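ATP-dependent RNA helicase HrpB (Escherichia coli, PDB 6EUD) hydrolyses ATP to ADP and phosphate as a DExH-box NTPase of the DEAD box helicase family, and binds single-stranded RNA. Local coordinates at residues L218-P223 against V271-N276; G226-V231 against P247-L252; R288-C293 against G333-L338; V205-M210 against E233-R238. All coordinates share one frame; numbering follows the deposited sequence.

The four contacts belong to one domain, the C-terminal helicase domain, and differ with their depth in it. Contacts 1 and 3 are buried pairings of parallel strands, each held by a regular series of backbone hydrogen bonds; they adjoin because strands 217-221 and 287-302 are neighbours in the sheet. Contact 3 adds a buried charged-polar pair, whereas contact 1 is almost wholly apolar. Contacts 2 and 4 are partly buried and share helix 225-236, which meets strand 243-248 and the turn after it in one and helix 199-213 in the other. Both rely on van der Waals packing, with polar groups toward their rims. Thr207 and Met210 of contact 4 reach side chains of contacts 1 and 3.

Contact 1: residues L218-P223 against V271-N276; sequences LLLFLP and VVLATN
Leu219 and Val272 mark the tight part of this contact, where strand 218-221 runs beside strand 271-274 at an axis separation of 4.7 Å and an angle of 20° between their N-to-C directions. Leu219 holds CG anti to its backbone N (chi1 177°), and from there its CD1 branch reaches toward the neighbouring strand, 3.7 Å from Val272 CG1 and close to Ala274 CB as well. Around this spot the backbones are joined by alternating bonds: Leu218 O accepts from Val272 N, Val272 O from Leu220 N at 2.7 Å, and Leu220 O from Ala274 N, the last almost straight at 173°. On the face that carries Leu220 and Leu273, whose CD2 atoms meet at 4.0 Å, the sheet is covered by Val231 of helix 225-236; Leu218 and Val271 lie side by side on the same face, against Leu211 of helix 199-213.

Beyond Ala274 the fit is looser. Leu222 N still bonds to Ala274 O at 2.8 Å, but the next rung is replaced by a water, which donates to Leu222 O at 3.0 Å and receives only a weak bond from Asn276 N. Leu222 O and Asn276 N themselves stand 4.4 Å apart. Here the Phe221 ring offers its edge to Thr275 O, 3.9 Å from CD2, and Pro223, Thr275 and Asn276 are partly exposed.

This parallel pairing, with helices 199-213 and 225-236 over one face, belongs to the second RecA-like domain of a helicase of the P-loop NTPase clan.

Contact 2: residues G226-V231 against P247-L252; sequences GEIQRV and PLYGAL
Ile228 meets Pro247 and Tyr249 where the helix of a beta-alpha-beta crossover lies against the strand that follows it: strand 217-221 leads into helix 225-236, which returns the chain to strand 243-248, parallel to the first strand in the same mixed sheet.

The apolar contacts centre on Ile228. Its CG2, anti to the backbone N, touches Pro247 CB at 3.8 Å and also reaches the Tyr249 ring at its edge, 3.9 Å from CE1. Ile228 CD1 lies 4.0 Å from Tyr249 CD1. An alanine in place of Ile228 would remove both branches and is likely to open a gap beside Pro247, leaving the edge of the Tyr249 ring without this support. The ring is also covered within its own segment: the chain turns back from Tyr249 to Leu252 in a type I turn, putting Leu252 CG over the ring centre, although Leu252 is poorly ordered.

Polar groups approach without bonding across the contact. Gln229, its chain extended beyond CG, crosses Tyr249 at about a right angle, and its NE2 stays 3.9 Å from Tyr249 OH, with amide and ring planes 50° apart.

Charged groups pair away from this contact. Glu227 OE1 forms a salt bridge to Arg297 of strand 287-302. Within the helix, Glu227 OE2 lies at the edge of the Arg230 guanidinium, in its plane, 3.6 Å from NH2, while Gly226 O sits 3.3 Å above that plane, over its centre.

Contact 3: residues R288-C293 against G333-L338; sequences RLVVDC and GISLHL
In the parallel sheet of the C-terminal helicase domain, a buried histidine-carboxylate hydrogen bond links adjacent strands: His337 ND1 donates to Asp292 OD2 at 2.8 Å. The oxygen lies in the imidazole plane and receives the N-H through its anti lone pair, with the carboxylate turned 85° from the ring. Asp292 and His337 are paired in register on the same face of the sheet, and CG of Asp292, anti to its backbone N (chi1 171°), carries the carboxylate to the ring edge. The other ends are held too: Asp292 OD1 forms a salt bridge with Arg323, and His337 NE2 is hydrogen-bonded to Arg188 NE. A leucine in place of His337 would probably leave both Asp292 OD2 and Arg188 NE without their mate.

Five backbone bonds run from Ile334 N-Arg288 O to Leu338 N-Asp292 O, and the one from Asp292 N to Leu336 O is nearly straight, at 178°. This is the regular pairing of an alpha/beta fold with helices on both faces: helix 317-325 lies over Asp292, Ser335 and His337, while helix 199-213 brings Met210 against Ile334 and Leu336. On that second face Leu289 and Ile334 run side by side, Leu289 CD2 being 3.9 Å from Ile334 CB. Further along, Leu338 CD1 meets Val291 CG1 at 4.0 Å. Past the last backbone bond, a water donates to Cys293 O at 2.6 Å and to Leu338 O at 2.7 Å.

Contact 4: residues V205-M210 against E233-R238; sequences VATAEM and EQLASR
Ala208 and Arg238 bring the two backbones closest, with CA atoms 6.2 Å apart. Segment 205-210 is helical throughout, as the bonds from Glu209 N to Val205 O and from Met210 N to Ala206 O attest. Segment 233-238 begins as the last part of helix 225-236 and ends in a non-helical Arg238, whose N still bonds to Leu235 O. At this approach Ala208 CB lies 3.7 Å from Arg238 O and also touches Arg238 CB. A water donates to Ala208 O at 2.8 Å and, weakly, to Arg238 O.

Toward the sheet the contact turns apolar. Leu235 CD1 packs 4.0 Å from Thr207 CB, and the two side chains meet at about a right angle. Thr207 OG1 is hydrogen-bonded to Val203 O within its helix, which leaves its CB and CG2 for the leucine. Helices 199-213 and 225-236 are joined in the chain through strand 217-221 and cover the same face of the helicase domain's alpha/beta sheet, where Thr207 also rests on Leu218 and Leu220 of that strand.

Toward solvent, Arg238 stretches out from CG to NE (chi3 174°), and its NE passes 3.6 Å from Val205 CG2. The guanidinium is gripped from its own segment: NH1 donates to Gln234 O at 2.6 Å, nearly in the guanidinium plane, and to Gln234 OE1 at 3.1 Å. From NH2, a long, weak ion pair runs to Asp201 OD1.

Contact 1: residues L218-P223 against V271-N276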
# COMPACT_ATOMS: atom_id res chain seq x y z
N LEU A 218 6.36 20.87 31.09
CA LEU A 218 5.86 20.91 29.74
C LEU A 218 6.35 19.71 28.95
O LEU A 218 7.54 19.38 29.00
CB LEU A 218 6.30 22.22 29.07
CG LEU A 218 5.78 22.61 27.68
CD1 LEU A 218 5.83 24.15 27.49
CD2 LEU A 218 6.61 21.91 26.62
N LEU A 219 5.44 19.09 28.21
CA LEU A 219 5.75 17.96 27.34
C LEU A 219 5.62 18.38 25.87
O LEU A 219 4.54 18.80 25.41
CB LEU A 219 4.84 16.76 27.63
CG LEU A 219 5.00 15.50 26.75
CD1 LEU A 219 6.43 14.89 26.80
CD2 LEU A 219 3.96 14.47 27.15
N LEU A 220 6.71 18.27 25.15
CA LEU A 220 6.79 18.70 23.76
C LEU A 220 6.90 17.50 22.83
O LEU A 220 7.88 16.76 22.90
CB LEU A 220 7.98 19.64 23.58
CG LEU A 220 8.42 20.05 22.18
CD1 LEU A 220 7.27 20.70 21.40
CD2 LEU A 220 9.63 20.99 22.28
N PHE A 221 5.90 17.30 21.97
CA PHE A 221 5.92 16.19 21.00
C PHE A 221 6.57 16.64 19.71
O PHE A 221 6.18 17.64 19.15
CB PHE A 221 4.50 15.67 20.72
CG PHE A 221 3.87 14.92 21.89
CD1 PHE A 221 2.92 15.54 22.71
CD2 PHE A 221 4.22 13.60 22.17
CE1 PHE A 221 2.33 14.85 23.79
CE2 PHE A 221 3.64 12.90 23.24
CZ PHE A 221 2.69 13.53 24.05
N LEU A 222 7.57 15.88 19.25
CA LEU A 222 8.30 16.15 18.01
C LEU A 222 8.34 14.90 17.13
O LEU A 222 8.08 13.79 17.62
CB LEU A 222 9.71 16.65 18.35
CG LEU A 222 9.62 18.01 19.03
CD1 LEU A 222 10.96 18.50 19.57
CD2 LEU A 222 9.03 19.01 18.01
N PRO A 223 8.67 15.05 15.83
CA PRO A 223 8.62 13.88 14.94
C PRO A 223 9.72 12.83 15.18
O PRO A 223 9.46 11.64 15.03
CB PRO A 223 8.79 14.49 13.54
CG PRO A 223 8.46 15.97 13.70
CD PRO A 223 8.93 16.30 15.08
N VAL A 271 11.15 20.72 30.62
CA VAL A 271 10.61 20.53 29.29
C VAL A 271 11.04 19.16 28.79
O VAL A 271 12.23 18.91 28.62
CB VAL A 271 11.08 21.60 28.31
CG1 VAL A 271 10.56 21.29 26.89
CG2 VAL A 271 10.63 22.98 28.77
N VAL A 272 10.08 18.28 28.57
CA VAL A 272 10.39 16.97 28.05
C VAL A 272 10.15 16.98 26.56
O VAL A 272 9.04 17.25 26.09
CB VAL A 272 9.56 15.86 28.73
CG1 VAL A 272 9.88 14.53 28.14
CG2 VAL A 272 9.84 15.84 30.20
N LEU A 273 11.21 16.71 25.80
CA LEU A 273 11.14 16.67 24.35
C LEU A 273 11.06 15.19 23.95
O LEU A 273 12.01 14.44 24.14
CB LEU A 273 12.34 17.37 23.72
CG LEU A 273 12.71 18.81 24.15
CD1 LEU A 273 13.66 18.83 25.36
CD2 LEU A 273 13.31 19.61 22.98
N ALA A 274 9.94 14.78 23.39
CA ALA A 274 9.70 13.37 23.13
C ALA A 274 9.10 13.13 21.77
O ALA A 274 8.53 14.05 21.15
CB ALA A 274 8.80 12.78 24.22
N THR A 275 9.22 11.89 21.29
CA THR A 275 8.47 11.40 20.14
C THR A 275 7.13 10.86 20.63
O THR A 275 6.89 10.83 21.84
CB THR A 275 9.21 10.29 19.42
OG1 THR A 275 9.38 9.20 20.33
CG2 THR A 275 10.58 10.78 18.97
N ASN A 276 6.28 10.38 19.72
CA ASN A 276 4.94 9.94 20.14
C ASN A 276 4.91 8.67 21.00
O ASN A 276 3.85 8.16 21.34
CB ASN A 276 4.01 9.77 18.93
CG ASN A 276 4.54 8.81 17.90
OD1 ASN A 276 5.57 8.15 18.10
ND2 ASN A 276 3.84 8.72 16.78
O HOH W 1 5.79 11.89 17.23

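Contact 2: residues G226-V231 against P247-L252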
# COMPACT_ATOMS: atom_id res chain seq x y z
N GLY A 226 16.31 13.71 15.61
CA GLY A 226 16.93 14.90 15.03
C GLY A 226 16.22 16.18 15.42
O GLY A 226 16.89 17.15 15.78
N GLU A 227 14.88 16.19 15.37
CA GLU A 227 14.12 17.39 15.71
C GLU A 227 14.22 17.67 17.19
O GLU A 227 14.35 18.82 17.60
CB GLU A 227 12.65 17.27 15.31
CG GLU A 227 12.39 17.31 13.82
CD GLU A 227 12.64 15.97 13.13
OE1 GLU A 227 12.53 14.92 13.80
OE2 GLU A 227 12.93 15.99 11.90
N ILE A 228 14.19 16.61 18.00
CA ILE A 228 14.43 16.76 19.43
C ILE A 228 15.76 17.47 19.71
O ILE A 228 15.82 18.38 20.55
CB ILE A 228 14.44 15.40 20.13
CG1 ILE A 228 13.03 14.80 20.09
CG2 ILE A 228 14.94 15.54 21.59
CD1 ILE A 228 12.90 13.49 20.83
N GLN A 229 16.83 17.08 19.02
CA GLN A 229 18.14 17.67 19.26
C GLN A 229 18.17 19.14 18.85
O GLN A 229 18.65 20.00 19.60
CB GLN A 229 19.22 16.90 18.51
CG GLN A 229 19.31 15.45 18.89
CD GLN A 229 20.41 14.72 18.14
OE1 GLN A 229 21.04 15.29 17.25
NE2 GLN A 229 20.65 13.46 18.49
N ARG A 230 17.65 19.42 17.66
CA ARG A 230 17.71 20.78 17.13
C ARG A 230 16.84 21.77 17.92
O ARG A 230 17.27 22.91 18.16
CB ARG A 230 17.32 20.80 15.65
CG ARG A 230 18.44 20.25 14.75
CD ARG A 230 18.12 20.37 13.28
NE ARG A 230 17.03 19.47 12.90
CZ ARG A 230 17.20 18.18 12.61
NH1 ARG A 230 18.40 17.63 12.67
NH2 ARG A 230 16.15 17.45 12.27
N VAL A 231 15.64 21.34 18.33
CA VAL A 231 14.77 22.22 19.09
C VAL A 231 15.40 22.44 20.46
O VAL A 231 15.33 23.54 21.02
CB VAL A 231 13.34 21.64 19.25
CG1 VAL A 231 12.59 22.39 20.34
CG2 VAL A 231 12.60 21.68 17.93
N PRO A 247 15.52 15.63 26.93
CA PRO A 247 15.19 14.81 25.75
C PRO A 247 14.75 13.41 26.16
O PRO A 247 15.10 12.96 27.23
CB PRO A 247 16.51 14.77 24.97
CG PRO A 247 17.56 15.12 25.99
CD PRO A 247 16.91 16.09 26.92
N LEU A 248 13.99 12.75 25.31
CA LEU A 248 13.50 11.42 25.61
C LEU A 248 13.38 10.59 24.34
O LEU A 248 12.39 10.69 23.60
CB LEU A 248 12.15 11.48 26.33
CG LEU A 248 11.70 10.13 26.89
CD1 LEU A 248 12.73 9.63 27.84
CD2 LEU A 248 10.38 10.25 27.59
N TYR A 249 14.41 9.80 24.10
CA TYR A 249 14.38 8.76 23.09
C TYR A 249 15.07 7.50 23.61
O TYR A 249 15.90 7.58 24.52
CB TYR A 249 15.02 9.23 21.78
CG TYR A 249 16.22 10.14 21.92
CD1 TYR A 249 16.07 11.50 22.11
CD2 TYR A 249 17.51 9.65 21.78
CE1 TYR A 249 17.17 12.35 22.20
CE2 TYR A 249 18.62 10.49 21.87
CZ TYR A 249 18.44 11.84 22.08
OH TYR A 249 19.52 12.68 22.17
N GLY A 250 14.71 6.35 23.04
CA GLY A 250 15.25 5.06 23.46
C GLY A 250 16.76 4.96 23.55
O GLY A 250 17.30 4.23 24.38
N ALA A 251 17.46 5.70 22.69
CA ALA A 251 18.91 5.62 22.62
C ALA A 251 19.62 6.48 23.66
O ALA A 251 20.80 6.79 23.52
CB ALA A 251 19.38 6.01 21.22
N LEU A 252 18.90 6.85 24.72
CA LEU A 252 19.43 7.81 25.68
C LEU A 252 20.16 7.18 26.86
O LEU A 252 20.44 5.99 26.89
CB LEU A 252 18.31 8.71 26.20
CG LEU A 252 18.17 10.02 25.42
CD1 LEU A 252 17.08 10.88 26.01
CD2 LEU A 252 19.49 10.78 25.41

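Contact 3: residues R288-C293 against G333-L338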
# COMPACT_ATOMS: atom_id res chain seq x y z
N ARG A 288 1.67 19.45 33.13
CA ARG A 288 0.35 20.09 32.95
C ARG A 288 0.31 20.98 31.68
O ARG A 288 -0.72 21.54 31.35
CB ARG A 288 -0.06 20.90 34.19
CG ARG A 288 0.62 22.23 34.32
CD ARG A 288 -0.02 23.10 35.42
NE ARG A 288 -1.37 23.55 35.07
CZ ARG A 288 -1.67 24.75 34.59
NH1 ARG A 288 -0.72 25.65 34.39
NH2 ARG A 288 -2.93 25.06 34.32
N LEU A 289 1.43 21.08 30.98
CA LEU A 289 1.51 21.78 29.69
C LEU A 289 1.98 20.83 28.58
O LEU A 289 2.98 20.13 28.75
CB LEU A 289 2.48 22.97 29.77
CG LEU A 289 2.25 23.95 30.92
CD1 LEU A 289 3.31 25.03 30.91
CD2 LEU A 289 0.86 24.56 30.84
N VAL A 290 1.28 20.81 27.46
CA VAL A 290 1.74 20.10 26.29
C VAL A 290 1.94 21.06 25.10
O VAL A 290 1.16 21.99 24.86
CB VAL A 290 0.76 18.95 25.93
CG1 VAL A 290 0.92 18.50 24.49
CG2 VAL A 290 0.93 17.77 26.92
N VAL A 291 3.02 20.84 24.36
CA VAL A 291 3.17 21.49 23.08
C VAL A 291 3.29 20.40 22.04
O VAL A 291 4.18 19.57 22.09
CB VAL A 291 4.39 22.46 23.01
CG1 VAL A 291 4.53 23.04 21.61
CG2 VAL A 291 4.25 23.58 24.06
N ASP A 292 2.36 20.43 21.10
CA ASP A 292 2.21 19.40 20.10
C ASP A 292 2.48 19.96 18.69
O ASP A 292 1.70 20.80 18.17
CB ASP A 292 0.79 18.79 20.19
CG ASP A 292 0.48 17.85 19.04
OD1 ASP A 292 1.40 17.18 18.53
OD2 ASP A 292 -0.70 17.79 18.63
N CYS A 293 3.59 19.53 18.09
CA CYS A 293 3.94 20.01 16.75
C CYS A 293 2.95 19.50 15.69
O CYS A 293 2.94 19.98 14.57
CB CYS A 293 5.38 19.59 16.37
SG CYS A 293 5.61 17.86 15.92
N GLY A 333 -4.96 21.28 32.77
CA GLY A 333 -3.78 21.59 31.99
C GLY A 333 -4.09 22.37 30.75
O GLY A 333 -5.21 22.82 30.54
N ILE A 334 -3.07 22.53 29.92
CA ILE A 334 -3.14 23.34 28.71
C ILE A 334 -2.35 22.63 27.61
O ILE A 334 -1.24 22.16 27.85
CB ILE A 334 -2.56 24.76 28.92
CG1 ILE A 334 -3.19 25.43 30.15
CG2 ILE A 334 -2.73 25.63 27.68
CD1 ILE A 334 -2.53 26.75 30.49
N SER A 335 -2.93 22.56 26.42
CA SER A 335 -2.28 21.95 25.27
C SER A 335 -2.23 22.95 24.11
O SER A 335 -3.26 23.52 23.73
CB SER A 335 -3.02 20.68 24.84
OG SER A 335 -2.39 20.03 23.76
N LEU A 336 -1.03 23.18 23.58
CA LEU A 336 -0.85 24.06 22.43
C LEU A 336 -0.46 23.26 21.17
O LEU A 336 0.60 22.61 21.12
CB LEU A 336 0.22 25.12 22.75
CG LEU A 336 0.63 26.05 21.59
CD1 LEU A 336 -0.56 26.89 21.08
CD2 LEU A 336 1.79 26.96 21.97
N HIS A 337 -1.33 23.29 20.15
CA HIS A 337 -1.05 22.58 18.92
C HIS A 337 -0.48 23.54 17.87
O HIS A 337 -1.09 24.55 17.55
CB HIS A 337 -2.32 21.88 18.42
CG HIS A 337 -2.93 20.95 19.45
ND1 HIS A 337 -2.53 19.64 19.60
CD2 HIS A 337 -3.87 21.17 20.40
CE1 HIS A 337 -3.22 19.07 20.58
NE2 HIS A 337 -4.04 19.98 21.08
N LEU A 338 0.69 23.20 17.32
CA LEU A 338 1.38 24.09 16.38
C LEU A 338 0.87 24.03 14.93
O LEU A 338 1.66 23.95 13.97
CB LEU A 338 2.87 23.77 16.41
CG LEU A 338 3.45 23.97 17.81
CD1 LEU A 338 4.98 23.80 17.76
CD2 LEU A 338 3.03 25.31 18.38
O HOH W 2 3.68 22.19 13.39

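Contact 4: residues V205-M210 against E233-R238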
# COMPACT_ATOMS: atom_id res chain seq x y z
N VAL A 205 10.41 28.96 19.88
CA VAL A 205 9.82 30.24 20.23
C VAL A 205 8.44 30.04 20.82
O VAL A 205 8.10 30.66 21.82
CB VAL A 205 9.76 31.17 19.01
CG1 VAL A 205 8.78 32.33 19.26
CG2 VAL A 205 11.16 31.70 18.72
N ALA A 206 7.64 29.17 20.22
CA ALA A 206 6.31 28.89 20.73
C ALA A 206 6.39 28.31 22.14
O ALA A 206 5.62 28.69 23.01
CB ALA A 206 5.55 27.95 19.80
N THR A 207 7.35 27.41 22.35
CA THR A 207 7.52 26.70 23.62
C THR A 207 8.00 27.64 24.75
O THR A 207 7.50 27.58 25.88
CB THR A 207 8.50 25.52 23.47
OG1 THR A 207 7.97 24.60 22.49
CG2 THR A 207 8.70 24.76 24.76
N ALA A 208 8.96 28.52 24.43
CA ALA A 208 9.46 29.47 25.42
C ALA A 208 8.37 30.43 25.82
O ALA A 208 8.33 30.89 26.97
CB ALA A 208 10.68 30.23 24.88
N GLU A 209 7.48 30.74 24.88
CA GLU A 209 6.39 31.64 25.18
C GLU A 209 5.34 30.97 26.08
O GLU A 209 4.76 31.62 26.94
CB GLU A 209 5.75 32.14 23.88
CG GLU A 209 4.53 33.06 24.08
CD GLU A 209 4.87 34.39 24.77
OE1 GLU A 209 6.07 34.72 24.93
OE2 GLU A 209 3.92 35.11 25.16
N MET A 210 5.10 29.68 25.88
CA MET A 210 4.22 28.96 26.79
C MET A 210 4.77 28.90 28.22
O MET A 210 4.02 29.04 29.20
CB MET A 210 3.97 27.56 26.26
CG MET A 210 2.78 26.89 26.94
SD MET A 210 1.68 26.17 25.77
CE MET A 210 0.55 25.45 26.88
N GLU A 233 18.57 22.61 21.24
CA GLU A 233 19.58 23.65 21.11
C GLU A 233 18.95 25.04 21.01
O GLU A 233 19.43 25.98 21.64
CB GLU A 233 20.47 23.37 19.90
CG GLU A 233 21.45 24.49 19.61
CD GLU A 233 22.56 24.05 18.69
OE1 GLU A 233 22.58 22.85 18.33
OE2 GLU A 233 23.41 24.89 18.33
N GLN A 234 17.87 25.17 20.23
CA GLN A 234 17.21 26.46 20.07
C GLN A 234 16.53 26.89 21.36
O GLN A 234 16.47 28.07 21.68
CB GLN A 234 16.20 26.44 18.92
CG GLN A 234 16.85 26.23 17.58
CD GLN A 234 18.01 27.20 17.36
OE1 GLN A 234 17.90 28.39 17.66
NE2 GLN A 234 19.13 26.69 16.86
N LEU A 235 16.02 25.91 22.09
CA LEU A 235 15.32 26.16 23.34
C LEU A 235 16.30 26.68 24.40
O LEU A 235 16.00 27.61 25.15
CB LEU A 235 14.63 24.87 23.80
CG LEU A 235 13.28 24.92 24.49
CD1 LEU A 235 12.41 25.99 23.87
CD2 LEU A 235 12.62 23.55 24.36
N ALA A 236 17.49 26.11 24.40
CA ALA A 236 18.55 26.40 25.36
C ALA A 236 18.91 27.89 25.54
O ALA A 236 19.33 28.30 26.63
CB ALA A 236 19.79 25.61 24.97
N SER A 237 18.74 28.68 24.49
CA SER A 237 19.07 30.11 24.53
C SER A 237 17.86 31.00 24.84
O SER A 237 17.98 32.21 24.98
CB SER A 237 19.65 30.52 23.19
OG SER A 237 18.70 30.30 22.15
N ARG A 238 16.68 30.38 24.94
CA ARG A 238 15.44 31.13 25.09
C ARG A 238 14.74 30.84 26.41
O ARG A 238 13.65 31.37 26.67
CB ARG A 238 14.50 30.83 23.91
CG ARG A 238 14.99 31.30 22.54
CD ARG A 238 14.07 30.78 21.43
NE ARG A 238 14.41 31.31 20.11
CZ ARG A 238 15.40 30.83 19.35
NH1 ARG A 238 16.17 29.85 19.79
NH2 ARG A 238 15.63 31.36 18.15
O HOH W 3 10.72 31.24 28.45